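Local coordinates for RagB/SusD domain protein (Flavobacterium johnsoniae, PDB 5J5U) that binds chitin, probably as the SusD-like surface component of a polysaccharide utilization locus that serves chitin breakdown, at residues V111-T116 with L190-R195; D145-F150 with K478-V483; M194-S197 with A202-E205; I196-P201 with W422-Y427. All coordinates share one frame; numbering follows the deposited sequence.

All four contacts are largely buried, but interaction 1 lies closest to the centre of the chain, at about 10 Å, against about 15 to 18 Å for the others, where partly exposed Trp-480, Glu-203 and Glu-198 take part. Interactions 1 and 3 both use helix 178-195, and interactions 3 and 4 share Ile-196 and Ser-197 just past its end. The chemistry changes along this path: amide and guanidinium groups in the middle of the bundle (1), aromatic packing where the C-terminal tail docks (2), small apolar groups at a tight helix-helix turn (3), and a serine-arginine bond where that turn meets a helix end (4). Tyr-147 and Trp-481 pack on Arg-195, joining interactions 2 and 1.

Interaction 1: V111-T116 with L190-R195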
loop_
_atom_site.group_PDB
_atom_site.type_symbol
_atom_site.label_atom_id
_atom_site.label_comp_id
_atom_site.label_asym_id
_atom_site.label_seq_id
_atom_site.Cartn_x
_atom_site.Cartn_y
_atom_site.Cartn_z
ATOM N N VAL A 111 -10.018 -1.594 6.020
ATOM C CA VAL A 111 -10.124 -3.025 5.780
ATOM C C VAL A 111 -10.601 -3.305 4.336
ATOM O O VAL A 111 -9.970 -4.085 3.627
ATOM C CB VAL A 111 -11.103 -3.716 6.809
ATOM C CG1 VAL A 111 -11.476 -5.148 6.381
ATOM C CG2 VAL A 111 -10.554 -3.690 8.262
ATOM N N ALA A 112 -11.668 -2.643 3.889
ATOM C CA ALA A 112 -12.340 -3.052 2.637
ATOM C C ALA A 112 -11.683 -2.472 1.378
ATOM O O ALA A 112 -11.742 -3.060 0.289
ATOM C CB ALA A 112 -13.809 -2.651 2.678
ATOM N N GLN A 113 -11.076 -1.297 1.545
ATOM C CA GLN A 113 -10.396 -0.598 0.462
ATOM C C GLN A 113 -9.314 -1.454 -0.227
ATOM O O GLN A 113 -9.221 -1.473 -1.458
ATOM C CB GLN A 113 -9.788 0.709 0.992
ATOM C CG GLN A 113 -8.887 1.418 0.017
ATOM C CD GLN A 113 -7.412 1.266 0.379
ATOM O OE1 GLN A 113 -6.988 1.648 1.485
ATOM N NE2 GLN A 113 -6.614 0.708 -0.558
ATOM N N ARG A 114 -8.475 -2.116 0.554
ATOM C CA ARG A 114 -7.490 -3.003 -0.046
ATOM C C ARG A 114 -8.238 -4.074 -0.876
ATOM O O ARG A 114 -7.918 -4.313 -2.063
ATOM C CB ARG A 114 -6.592 -3.628 1.039
ATOM C CG ARG A 114 -5.710 -2.580 1.816
ATOM C CD ARG A 114 -5.368 -3.017 3.236
ATOM N NE ARG A 114 -6.454 -3.798 3.824
ATOM C CZ ARG A 114 -6.307 -4.769 4.720
ATOM N NH1 ARG A 114 -5.109 -5.077 5.188
ATOM N NH2 ARG A 114 -7.376 -5.437 5.146
ATOM N N LEU A 115 -9.296 -4.630 -0.280
ATOM C CA LEU A 115 -10.051 -5.720 -0.880
ATOM C C LEU A 115 -10.566 -5.379 -2.288
ATOM O O LEU A 115 -10.212 -6.060 -3.264
ATOM C CB LEU A 115 -11.214 -6.124 0.038
ATOM C CG LEU A 115 -11.906 -7.462 -0.250
ATOM C CD1 LEU A 115 -10.924 -8.610 -0.188
ATOM C CD2 LEU A 115 -12.998 -7.691 0.765
ATOM N N THR A 116 -11.356 -4.311 -2.397
ATOM C CA THR A 116 -11.951 -3.953 -3.685
ATOM C C THR A 116 -10.806 -3.581 -4.635
ATOM O O THR A 116 -10.779 -4.013 -5.806
ATOM C CB THR A 116 -13.028 -2.819 -3.545
ATOM O OG1 THR A 116 -13.592 -2.495 -4.820
ATOM C CG2 THR A 116 -12.482 -1.546 -2.831
ATOM N N LEU A 190 -8.712 11.391 0.847
ATOM C CA LEU A 190 -7.883 11.903 -0.253
ATOM C C LEU A 190 -7.252 10.784 -1.117
ATOM O O LEU A 190 -7.095 10.924 -2.337
ATOM C CB LEU A 190 -6.783 12.815 0.317
ATOM C CG LEU A 190 -5.807 13.472 -0.649
ATOM C CD1 LEU A 190 -6.525 14.399 -1.595
ATOM C CD2 LEU A 190 -4.733 14.215 0.130
ATOM N N ARG A 191 -6.825 9.708 -0.461
ATOM C CA ARG A 191 -6.277 8.554 -1.161
ATOM C C ARG A 191 -7.335 7.973 -2.117
ATOM O O ARG A 191 -7.063 7.669 -3.285
ATOM C CB ARG A 191 -5.797 7.497 -0.150
ATOM C CG ARG A 191 -5.454 6.156 -0.770
ATOM C CD ARG A 191 -5.302 5.060 0.268
ATOM N NE ARG A 191 -4.006 5.117 0.927
ATOM C CZ ARG A 191 -3.560 4.183 1.750
ATOM N NH1 ARG A 191 -4.321 3.118 2.002
ATOM N NH2 ARG A 191 -2.352 4.308 2.298
ATOM N N LEU A 192 -8.552 7.821 -1.606
ATOM C CA LEU A 192 -9.655 7.309 -2.425
ATOM C C LEU A 192 -10.010 8.322 -3.534
ATOM O O LEU A 192 -10.301 7.937 -4.673
ATOM C CB LEU A 192 -10.858 6.985 -1.536
ATOM C CG LEU A 192 -10.512 5.899 -0.505
ATOM C CD1 LEU A 192 -11.507 5.822 0.610
ATOM C CD2 LEU A 192 -10.369 4.538 -1.151
ATOM N N ALA A 193 -9.964 9.613 -3.210
ATOM C CA ALA A 193 -10.280 10.629 -4.195
ATOM C C ALA A 193 -9.324 10.565 -5.353
ATOM O O ALA A 193 -9.741 10.575 -6.509
ATOM C CB ALA A 193 -10.246 12.027 -3.579
ATOM N N MET A 194 -8.028 10.492 -5.056
ATOM C CA MET A 194 -7.054 10.426 -6.143
ATOM C C MET A 194 -7.211 9.121 -6.907
ATOM O O MET A 194 -7.025 9.088 -8.132
ATOM C CB MET A 194 -5.628 10.596 -5.621
ATOM C CG MET A 194 -5.361 12.014 -5.066
ATOM S SD MET A 194 -5.833 13.409 -6.145
ATOM C CE MET A 194 -7.473 13.704 -5.608
ATOM N N ARG A 195 -7.601 8.055 -6.212
ATOM C CA ARG A 195 -7.652 6.774 -6.909
ATOM C C ARG A 195 -8.722 6.782 -8.026
ATOM O O ARG A 195 -8.583 6.064 -9.007
ATOM C CB ARG A 195 -7.882 5.619 -5.928
ATOM C CG ARG A 195 -7.557 4.262 -6.544
ATOM C CD ARG A 195 -6.864 3.359 -5.535
ATOM N NE ARG A 195 -5.547 3.869 -5.157
ATOM C CZ ARG A 195 -4.984 3.637 -3.982
ATOM N NH1 ARG A 195 -5.624 2.890 -3.094
ATOM N NH2 ARG A 195 -3.783 4.137 -3.695
#
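The side-chain amide of Gln-113 meets Arg-191 and Arg-195, while its CG rests on Leu-192. OE1 of Gln-113 accepts from Arg-191 NH1 at 3.1 Å through a bent bond, 141° at the hydrogen. The oxygen lies at the edge of the guanidinium, in its plane, whereas the donor is tilted from the carbonyl plane; the amide and guanidinium planes are almost perpendicular. On the other end of the amide, Gln-113 NE2 and Arg-195 NH1 come to 3.5 Å as two donors, with no bond between them. Nearer the backbone, Gln-113 CG touches Leu-192 CD2 at 3.6 Å. The glutamine starts with CG anti to its own N and then bends at chi2, -105°, which spreads the amide between the two arginines. Helices 98-119 and 178-195 run nearly parallel here, at 19°, with local axes 12.5 Å apart, so long side chains span the gap. Tyr-147, Phe-151 and Leu-154 of helix 143-160 pack on Leu-192, a bundling consistent with the TPR-like helical scaffold of SusD homologues. The second shell explains the two neighbouring donors: Glu-417 and Asp-117 both accept from Gln-113 NE2, and both form salt bridges with Arg-195 NH1. With a leucine in place of Gln-113, Arg-191 NH1 would probably lose this acceptor, and Glu-417 and Asp-117 one shared donor. Arg-191 is turned into position from its far side by a salt bridge from NE to Glu-339 and a bond from NH2 to the carbonyl of His-334.

Interaction 2: D145-F150 with K478-V483; sequences DIYNSF and KVWWDV
Tyr-147 projects from helix 143-160 toward Trp-480 and Trp-481 in the C-terminal tail. At the base of the tyrosine, CB of Tyr-147 lies 4.4 Å from Trp-480 CZ3, a loose apolar touch. Farther out the ring meets the five-membered ring of Trp-481 obliquely: the planes are 70° apart and the centroids 5.4 Å, with Tyr-147 CZ 3.8 Å from Trp-481 CD1. The two polar ends converge on one carboxylate oxygen, Asp-117 OD1, which is hydrogen-bonded to both Tyr-147 OH and Trp-481 NE1 and so holds the two polar ends side by side. Three residues on, one turn further along the helix, Phe-150 places CD2 over the centre of one face of the Tyr-147 ring, 4.1 Å above its plane, a contact that bears on how the tyrosine ring is turned; Phe-150 itself packs on Val-109, Ala-112 and Thr-116. The tail offers its two indoles from a type I turn, closed by Asp-482 N bonding to Val-479 O at 3.1 Å. Trp-481 holds CG between its backbone N and carbonyl carbon, chi1 50°, a crowded position that folds the indole back over Val-479; CG2 of Val-479 lies 3.6 Å above the Trp-481 ring plane, over its centre. Gln-143 OE1 accepts from the backbone N of Trp-481, adding a polar tie to the start of the same helix. The arrangement is that of a C-terminal tail docked through a tryptophan-bearing beta turn onto the helical core of a SusD-like fold.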
loop_
_atom_site.group_PDB
_atom_site.type_symbol
_atom_site.label_atom_id
_atom_site.label_comp_id
_atom_site.label_asym_id
_atom_site.label_seq_id
_atom_site.Cartn_x
_atom_site.Cartn_y
_atom_site.Cartn_z
ATOM N N ASP A 145 -20.062 2.008 -6.395
ATOM C CA ASP A 145 -20.919 2.174 -5.224
ATOM C C ASP A 145 -20.115 1.966 -3.936
ATOM O O ASP A 145 -20.362 2.637 -2.935
ATOM C CB ASP A 145 -22.133 1.216 -5.280
ATOM C CG ASP A 145 -23.004 1.454 -6.512
ATOM O OD1 ASP A 145 -23.112 2.617 -6.921
ATOM O OD2 ASP A 145 -23.579 0.504 -7.072
ATOM N N ILE A 146 -19.164 1.038 -3.957
ATOM C CA ILE A 146 -18.349 0.776 -2.776
ATOM C C ILE A 146 -17.613 2.053 -2.438
ATOM O O ILE A 146 -17.553 2.466 -1.287
ATOM C CB ILE A 146 -17.325 -0.383 -2.980
ATOM C CG1 ILE A 146 -18.029 -1.727 -3.234
ATOM C CG2 ILE A 146 -16.414 -0.517 -1.774
ATOM C CD1 ILE A 146 -17.078 -2.930 -3.337
ATOM N N TYR A 147 -17.078 2.693 -3.458
ATOM C CA TYR A 147 -16.354 3.941 -3.278
ATOM C C TYR A 147 -17.230 5.130 -2.814
ATOM O O TYR A 147 -16.777 5.932 -1.978
ATOM C CB TYR A 147 -15.620 4.294 -4.572
ATOM C CG TYR A 147 -14.175 3.876 -4.533
ATOM C CD1 TYR A 147 -13.803 2.524 -4.631
ATOM C CD2 TYR A 147 -13.175 4.823 -4.351
ATOM C CE1 TYR A 147 -12.466 2.148 -4.593
ATOM C CE2 TYR A 147 -11.851 4.458 -4.303
ATOM C CZ TYR A 147 -11.498 3.126 -4.423
ATOM O OH TYR A 147 -10.167 2.818 -4.351
ATOM N N ASN A 148 -18.444 5.268 -3.361
ATOM C CA ASN A 148 -19.374 6.297 -2.862
ATOM C C ASN A 148 -19.685 6.046 -1.385
ATOM O O ASN A 148 -19.782 6.981 -0.580
ATOM C CB ASN A 148 -20.683 6.328 -3.661
ATOM C CG ASN A 148 -20.518 6.965 -5.029
ATOM O OD1 ASN A 148 -19.631 7.800 -5.229
ATOM N ND2 ASN A 148 -21.361 6.565 -5.985
ATOM N N SER A 149 -19.848 4.777 -1.032
ATOM C CA SER A 149 -20.105 4.407 0.357
ATOM C C SER A 149 -18.870 4.733 1.254
ATOM O O SER A 149 -19.016 5.240 2.387
ATOM C CB SER A 149 -20.518 2.935 0.422
ATOM O OG SER A 149 -20.505 2.430 1.734
ATOM N N PHE A 150 -17.664 4.514 0.728
ATOM C CA PHE A 150 -16.429 4.937 1.422
ATOM C C PHE A 150 -16.448 6.440 1.728
ATOM O O PHE A 150 -16.190 6.869 2.861
ATOM C CB PHE A 150 -15.171 4.642 0.584
ATOM C CG PHE A 150 -14.788 3.183 0.499
ATOM C CD1 PHE A 150 -15.292 2.252 1.388
ATOM C CD2 PHE A 150 -13.901 2.753 -0.484
ATOM C CE1 PHE A 150 -14.930 0.930 1.300
ATOM C CE2 PHE A 150 -13.542 1.416 -0.581
ATOM C CZ PHE A 150 -14.039 0.512 0.313
ATOM N N LYS A 478 -9.766 -5.877 -15.269
ATOM C CA LYS A 478 -9.578 -4.534 -14.702
ATOM C C LYS A 478 -10.624 -4.220 -13.649
ATOM O O LYS A 478 -11.789 -4.603 -13.794
ATOM C CB LYS A 478 -9.682 -3.434 -15.763
ATOM C CG LYS A 478 -8.695 -3.487 -16.898
ATOM C CD LYS A 478 -7.514 -2.610 -16.640
ATOM C CE LYS A 478 -6.578 -2.563 -17.852
ATOM N NZ LYS A 478 -7.180 -1.870 -19.031
ATOM N N VAL A 479 -10.219 -3.477 -12.620
ATOM C CA VAL A 479 -11.161 -2.970 -11.636
ATOM C C VAL A 479 -11.701 -1.676 -12.231
ATOM O O VAL A 479 -11.107 -1.109 -13.137
ATOM C CB VAL A 479 -10.503 -2.737 -10.218
ATOM C CG1 VAL A 479 -9.872 -4.009 -9.705
ATOM C CG2 VAL A 479 -9.444 -1.641 -10.275
ATOM N N TRP A 480 -12.837 -1.232 -11.726
ATOM C CA TRP A 480 -13.597 -0.106 -12.287
ATOM C C TRP A 480 -12.808 1.197 -12.418
ATOM O O TRP A 480 -12.950 1.905 -13.414
ATOM C CB TRP A 480 -14.866 0.113 -11.425
ATOM C CG TRP A 480 -15.534 1.442 -11.589
ATOM C CD1 TRP A 480 -16.347 1.834 -12.612
ATOM C CD2 TRP A 480 -15.432 2.565 -10.701
ATOM N NE1 TRP A 480 -16.759 3.127 -12.418
ATOM C CE2 TRP A 480 -16.210 3.603 -11.252
ATOM C CE3 TRP A 480 -14.769 2.788 -9.492
ATOM C CZ2 TRP A 480 -16.337 4.857 -10.637
ATOM C CZ3 TRP A 480 -14.891 4.036 -8.877
ATOM C CH2 TRP A 480 -15.672 5.053 -9.449
ATOM N N TRP A 481 -11.987 1.540 -11.417
ATOM C CA TRP A 481 -11.297 2.842 -11.471
ATOM C C TRP A 481 -10.070 2.847 -12.382
ATOM O O TRP A 481 -9.488 3.889 -12.653
ATOM C CB TRP A 481 -10.901 3.343 -10.076
ATOM C CG TRP A 481 -10.160 2.423 -9.124
ATOM C CD1 TRP A 481 -10.629 1.963 -7.932
ATOM C CD2 TRP A 481 -8.827 1.902 -9.252
ATOM N NE1 TRP A 481 -9.690 1.187 -7.317
ATOM C CE2 TRP A 481 -8.571 1.137 -8.104
ATOM C CE3 TRP A 481 -7.822 2.037 -10.204
ATOM C CZ2 TRP A 481 -7.359 0.477 -7.897
ATOM C CZ3 TRP A 481 -6.618 1.388 -10.003
ATOM C CH2 TRP A 481 -6.396 0.618 -8.855
ATOM N N ASP A 482 -9.687 1.673 -12.844
ATOM C CA ASP A 482 -8.546 1.509 -13.740
ATOM C C ASP A 482 -9.017 1.557 -15.206
ATOM O O ASP A 482 -9.426 0.547 -15.785
ATOM C CB ASP A 482 -7.828 0.200 -13.369
ATOM C CG ASP A 482 -6.680 -0.161 -14.308
ATOM O OD1 ASP A 482 -6.346 0.615 -15.232
ATOM O OD2 ASP A 482 -6.077 -1.240 -14.077
ATOM N N VAL A 483 -8.989 2.756 -15.783
ATOM C CA VAL A 483 -9.552 2.977 -17.115
ATOM C C VAL A 483 -8.398 3.284 -18.093
ATOM O O VAL A 483 -8.216 4.396 -18.590
ATOM C CB VAL A 483 -10.689 4.085 -17.068
ATOM C CG1 VAL A 483 -11.888 3.637 -16.200
ATOM C CG2 VAL A 483 -10.197 5.400 -16.554
#

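Interaction 3: M194-S197 with A202-E205; sequences MRIS and AEAE
Ile-196 sets CG1 between its backbone N and carbonyl carbon, chi1 59°, and extends CD1 beyond it, so that this branch runs toward Ala-204 while CG2 faces Tyr-147 and Trp-480. CG1 of Ile-196 lies 4.0 Å from Ala-204 CB, and its CD1 reaches the aliphatic CG of Glu-203 at 4.3 Å. The alanine methyl does most of the close touching on its side: CB of Ala-204 is 3.6 Å from Ser-197 CA and the same distance from Ile-196 O, pressed against main chain more than against side chains. This is the turn between helix 178-195 and helix 201-214, consecutive members of the mainly helical scaffold, and the small residue lets their backbones approach to 5.1 Å between the CA atoms of Ser-197 and Ala-204. Ile-196 is the first residue to leave helical geometry, and Ser-197 N bonds back to Met-194 O at 3.0 Å as the chain turns. From another side Met-194, bent at chi2, brings CE to 4.2 Å from Ala-204 O; Leu-343 and Ala-347 of helix 337-349 pack on the same methionine. The carboxylate of Glu-203 leads away from the contact, and its OE2 is bonded to Gln-207 NE2 one turn along.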
loop_
_atom_site.group_PDB
_atom_site.type_symbol
_atom_site.label_atom_id
_atom_site.label_comp_id
_atom_site.label_asym_id
_atom_site.label_seq_id
_atom_site.Cartn_x
_atom_site.Cartn_y
_atom_site.Cartn_z
ATOM N N MET A 194 -8.028 10.492 -5.056
ATOM C CA MET A 194 -7.054 10.426 -6.143
ATOM C C MET A 194 -7.211 9.121 -6.907
ATOM O O MET A 194 -7.025 9.088 -8.132
ATOM C CB MET A 194 -5.628 10.596 -5.621
ATOM C CG MET A 194 -5.361 12.014 -5.066
ATOM S SD MET A 194 -5.833 13.409 -6.145
ATOM C CE MET A 194 -7.473 13.704 -5.608
ATOM N N ARG A 195 -7.601 8.055 -6.212
ATOM C CA ARG A 195 -7.652 6.774 -6.909
ATOM C C ARG A 195 -8.722 6.782 -8.026
ATOM O O ARG A 195 -8.583 6.064 -9.007
ATOM C CB ARG A 195 -7.882 5.619 -5.928
ATOM C CG ARG A 195 -7.557 4.262 -6.544
ATOM C CD ARG A 195 -6.864 3.359 -5.535
ATOM N NE ARG A 195 -5.547 3.869 -5.157
ATOM C CZ ARG A 195 -4.984 3.637 -3.982
ATOM N NH1 ARG A 195 -5.624 2.890 -3.094
ATOM N NH2 ARG A 195 -3.783 4.137 -3.695
ATOM N N ILE A 196 -9.775 7.582 -7.886
ATOM C CA ILE A 196 -10.773 7.678 -8.956
ATOM C C ILE A 196 -10.628 8.901 -9.859
ATOM O O ILE A 196 -11.599 9.321 -10.482
ATOM C CB ILE A 196 -12.214 7.661 -8.405
ATOM C CG1 ILE A 196 -12.423 8.819 -7.426
ATOM C CG2 ILE A 196 -12.518 6.310 -7.769
ATOM C CD1 ILE A 196 -13.843 8.959 -6.951
ATOM N N SER A 197 -9.417 9.441 -9.963
ATOM C CA SER A 197 -9.181 10.643 -10.762
ATOM C C SER A 197 -9.417 10.371 -12.244
ATOM O O SER A 197 -9.895 11.242 -12.965
ATOM C CB SER A 197 -7.752 11.165 -10.560
ATOM O OG SER A 197 -6.805 10.225 -11.039
ATOM N N ALA A 202 -14.757 14.555 -11.700
ATOM C CA ALA A 202 -15.569 15.504 -10.921
ATOM C C ALA A 202 -15.693 15.083 -9.459
ATOM O O ALA A 202 -15.446 15.879 -8.534
ATOM C CB ALA A 202 -16.962 15.649 -11.532
ATOM N N GLU A 203 -16.124 13.839 -9.254
ATOM C CA GLU A 203 -16.234 13.301 -7.911
ATOM C C GLU A 203 -14.844 13.305 -7.270
ATOM O O GLU A 203 -14.693 13.676 -6.101
ATOM C CB GLU A 203 -16.848 11.899 -7.926
ATOM C CG GLU A 203 -17.347 11.399 -6.565
ATOM C CD GLU A 203 -18.520 12.207 -6.002
ATOM O OE1 GLU A 203 -19.144 12.986 -6.763
ATOM O OE2 GLU A 203 -18.816 12.078 -4.789
ATOM N N ALA A 204 -13.831 12.956 -8.061
ATOM C CA ALA A 204 -12.460 12.925 -7.570
ATOM C C ALA A 204 -12.030 14.296 -7.009
ATOM O O ALA A 204 -11.638 14.410 -5.829
ATOM C CB ALA A 204 -11.511 12.454 -8.683
ATOM N N GLU A 205 -12.145 15.335 -7.835
ATOM C CA GLU A 205 -11.832 16.698 -7.403
ATOM C C GLU A 205 -12.612 17.094 -6.146
ATOM O O GLU A 205 -12.035 17.548 -5.152
ATOM C CB GLU A 205 -12.138 17.704 -8.522
ATOM C CG GLU A 205 -12.221 19.154 -8.035
ATOM C CD GLU A 205 -12.120 20.195 -9.145
ATOM O OE1 GLU A 205 -12.427 19.885 -10.330
ATOM O OE2 GLU A 205 -11.735 21.336 -8.809
#

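Interaction 4: I196-P201 with W422-Y427; sequences ISEVSP and WRRTGY
The C-terminal end of helix 415-425 meets the loop that joins helix 178-195 to helix 201-214, and Arg-424 makes the junction with Ser-197 and Glu-198. Arg-424 NH1 donates to Ser-197 OG at 3.0 Å; the bond is bent, 139° at the hydrogen, with the oxygen 21° out of the guanidinium plane. The arginine leaves its helix extended through chi2 and bends at chi3, 64°, which turns the guanidinium toward the serine. Ser-197 OG is also bonded to Glu-198 OE2 at 2.6 Å, on its anti lone pair; the carbonyl of Met-194 is a second acceptor within range, so the two compete for the one hydroxyl hydrogen. Glu-198 crosses the arginine at about a right angle, touching Arg-424 CG to CG at 3.9 Å; Glu-198 OE2 and Arg-424 NH1, 4.4 Å apart, are too far for a salt bridge, and the serine oxygen links them instead. Each charge has a direct mate elsewhere: Glu-198 OE2 with Arg-350, and Arg-424 NH2 with Glu-346, while Asn-421 also accepts from NH2. Thr-425 CG2 lies 3.3 Å above the plane of the Arg-424 guanidinium, over its centre. Replacing Ser-197 by an alanine removes the hydroxyl, and Arg-424 NH1 would probably lose this acceptor and its link through it to Glu-198. Just beyond, Gly-426 leaves the helix with positive phi, and Tyr-427 N bonds to Thr-425 OG1 at 3.1 Å. The arrangement is a helix C-terminus with positive-phi glycine and ST turn, tied to the loop between two helices of the SusD-like, TPR-clan scaffold.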
loop_
_atom_site.group_PDB
_atom_site.type_symbol
_atom_site.label_atom_id
_atom_site.label_comp_id
_atom_site.label_asym_id
_atom_site.label_seq_id
_atom_site.Cartn_x
_atom_site.Cartn_y
_atom_site.Cartn_z
ATOM N N ILE A 196 -9.775 7.582 -7.886
ATOM C CA ILE A 196 -10.773 7.678 -8.956
ATOM C C ILE A 196 -10.628 8.901 -9.859
ATOM O O ILE A 196 -11.599 9.321 -10.482
ATOM C CB ILE A 196 -12.214 7.661 -8.405
ATOM C CG1 ILE A 196 -12.423 8.819 -7.426
ATOM C CG2 ILE A 196 -12.518 6.310 -7.769
ATOM C CD1 ILE A 196 -13.843 8.959 -6.951
ATOM N N SER A 197 -9.417 9.441 -9.963
ATOM C CA SER A 197 -9.181 10.643 -10.762
ATOM C C SER A 197 -9.417 10.371 -12.244
ATOM O O SER A 197 -9.895 11.242 -12.965
ATOM C CB SER A 197 -7.752 11.165 -10.560
ATOM O OG SER A 197 -6.805 10.225 -11.039
ATOM N N GLU A 198 -9.099 9.156 -12.687
ATOM C CA GLU A 198 -9.209 8.815 -14.096
ATOM C C GLU A 198 -10.627 8.429 -14.479
ATOM O O GLU A 198 -11.074 8.702 -15.604
ATOM C CB GLU A 198 -8.241 7.685 -14.459
ATOM C CG GLU A 198 -6.804 7.992 -14.116
ATOM C CD GLU A 198 -6.392 9.412 -14.509
ATOM O OE1 GLU A 198 -6.087 9.666 -15.700
ATOM O OE2 GLU A 198 -6.366 10.287 -13.613
ATOM N N VAL A 199 -11.345 7.785 -13.572
ATOM C CA VAL A 199 -12.653 7.301 -13.964
ATOM C C VAL A 199 -13.755 8.319 -13.677
ATOM O O VAL A 199 -14.705 8.435 -14.433
ATOM C CB VAL A 199 -12.991 5.958 -13.267
ATOM C CG1 VAL A 199 -12.931 6.090 -11.725
ATOM C CG2 VAL A 199 -14.360 5.458 -13.745
ATOM N N SER A 200 -13.616 9.063 -12.589
ATOM C CA SER A 200 -14.643 10.010 -12.172
ATOM C C SER A 200 -14.033 11.306 -11.681
ATOM O O SER A 200 -14.079 11.578 -10.473
ATOM C CB SER A 200 -15.508 9.411 -11.055
ATOM O OG SER A 200 -16.171 8.227 -11.469
ATOM N N PRO A 201 -13.453 12.095 -12.605
ATOM C CA PRO A 201 -12.712 13.340 -12.328
ATOM C C PRO A 201 -13.460 14.356 -11.459
ATOM O O PRO A 201 -12.825 14.983 -10.618
ATOM C CB PRO A 201 -12.465 13.914 -13.721
ATOM C CG PRO A 201 -12.477 12.739 -14.607
ATOM C CD PRO A 201 -13.454 11.778 -14.041
ATOM N N TRP A 422 0.240 2.508 -9.363
ATOM C CA TRP A 422 0.785 2.170 -10.667
ATOM C C TRP A 422 -0.336 1.820 -11.657
ATOM O O TRP A 422 -0.290 2.249 -12.820
ATOM C CB TRP A 422 1.786 1.011 -10.599
ATOM C CG TRP A 422 2.341 0.731 -11.957
ATOM C CD1 TRP A 422 3.348 1.403 -12.577
ATOM C CD2 TRP A 422 1.890 -0.263 -12.883
ATOM N NE1 TRP A 422 3.567 0.888 -13.821
ATOM C CE2 TRP A 422 2.687 -0.142 -14.038
ATOM C CE3 TRP A 422 0.888 -1.249 -12.849
ATOM C CZ2 TRP A 422 2.524 -0.971 -15.150
ATOM C CZ3 TRP A 422 0.722 -2.080 -13.954
ATOM C CH2 TRP A 422 1.544 -1.939 -15.086
ATOM N N ARG A 423 -1.342 1.064 -11.207
ATOM C CA ARG A 423 -2.418 0.708 -12.137
ATOM C C ARG A 423 -3.155 1.972 -12.611
ATOM O O ARG A 423 -3.422 2.117 -13.797
ATOM C CB ARG A 423 -3.393 -0.305 -11.512
ATOM C CG ARG A 423 -2.885 -1.797 -11.648
ATOM C CD ARG A 423 -3.811 -2.775 -10.940
ATOM N NE ARG A 423 -3.911 -2.500 -9.496
ATOM C CZ ARG A 423 -4.886 -2.947 -8.712
ATOM N NH1 ARG A 423 -5.873 -3.711 -9.199
ATOM N NH2 ARG A 423 -4.874 -2.637 -7.420
ATOM N N ARG A 424 -3.420 2.894 -11.684
ATOM C CA ARG A 424 -4.107 4.144 -12.001
ATOM C C ARG A 424 -3.299 5.039 -12.926
ATOM O O ARG A 424 -3.799 5.438 -13.966
ATOM C CB ARG A 424 -4.447 4.925 -10.730
ATOM C CG ARG A 424 -5.109 6.257 -11.009
ATOM C CD ARG A 424 -5.484 7.028 -9.735
ATOM N NE ARG A 424 -4.327 7.424 -8.936
ATOM C CZ ARG A 424 -3.719 8.607 -9.016
ATOM N NH1 ARG A 424 -4.139 9.521 -9.876
ATOM N NH2 ARG A 424 -2.680 8.871 -8.248
ATOM N N THR A 425 -2.051 5.333 -12.562
ATOM C CA THR A 425 -1.259 6.343 -13.290
ATOM C C THR A 425 -0.320 5.808 -14.379
ATOM O O THR A 425 0.069 6.555 -15.270
ATOM C CB THR A 425 -0.387 7.191 -12.304
ATOM O OG1 THR A 425 0.686 6.386 -11.783
ATOM C CG2 THR A 425 -1.218 7.725 -11.150
ATOM N N GLY A 426 0.064 4.535 -14.314
ATOM C CA GLY A 426 1.063 4.017 -15.243
ATOM C C GLY A 426 2.502 4.393 -14.869
ATOM O O GLY A 426 3.450 4.120 -15.621
ATOM N N TYR A 427 2.649 5.044 -13.717
ATOM C CA TYR A 427 3.932 5.486 -13.181
ATOM C C TYR A 427 4.268 4.753 -11.890
ATOM O O TYR A 427 3.373 4.486 -11.074
ATOM C CB TYR A 427 3.894 6.986 -12.911
ATOM C CG TYR A 427 3.911 7.830 -14.172
ATOM C CD1 TYR A 427 4.867 7.633 -15.164
ATOM C CD2 TYR A 427 2.958 8.819 -14.378
ATOM C CE1 TYR A 427 4.871 8.411 -16.319
ATOM C CE2 TYR A 427 2.958 9.596 -15.527
ATOM C CZ TYR A 427 3.906 9.390 -16.484
ATOM O OH TYR A 427 3.879 10.166 -17.611
#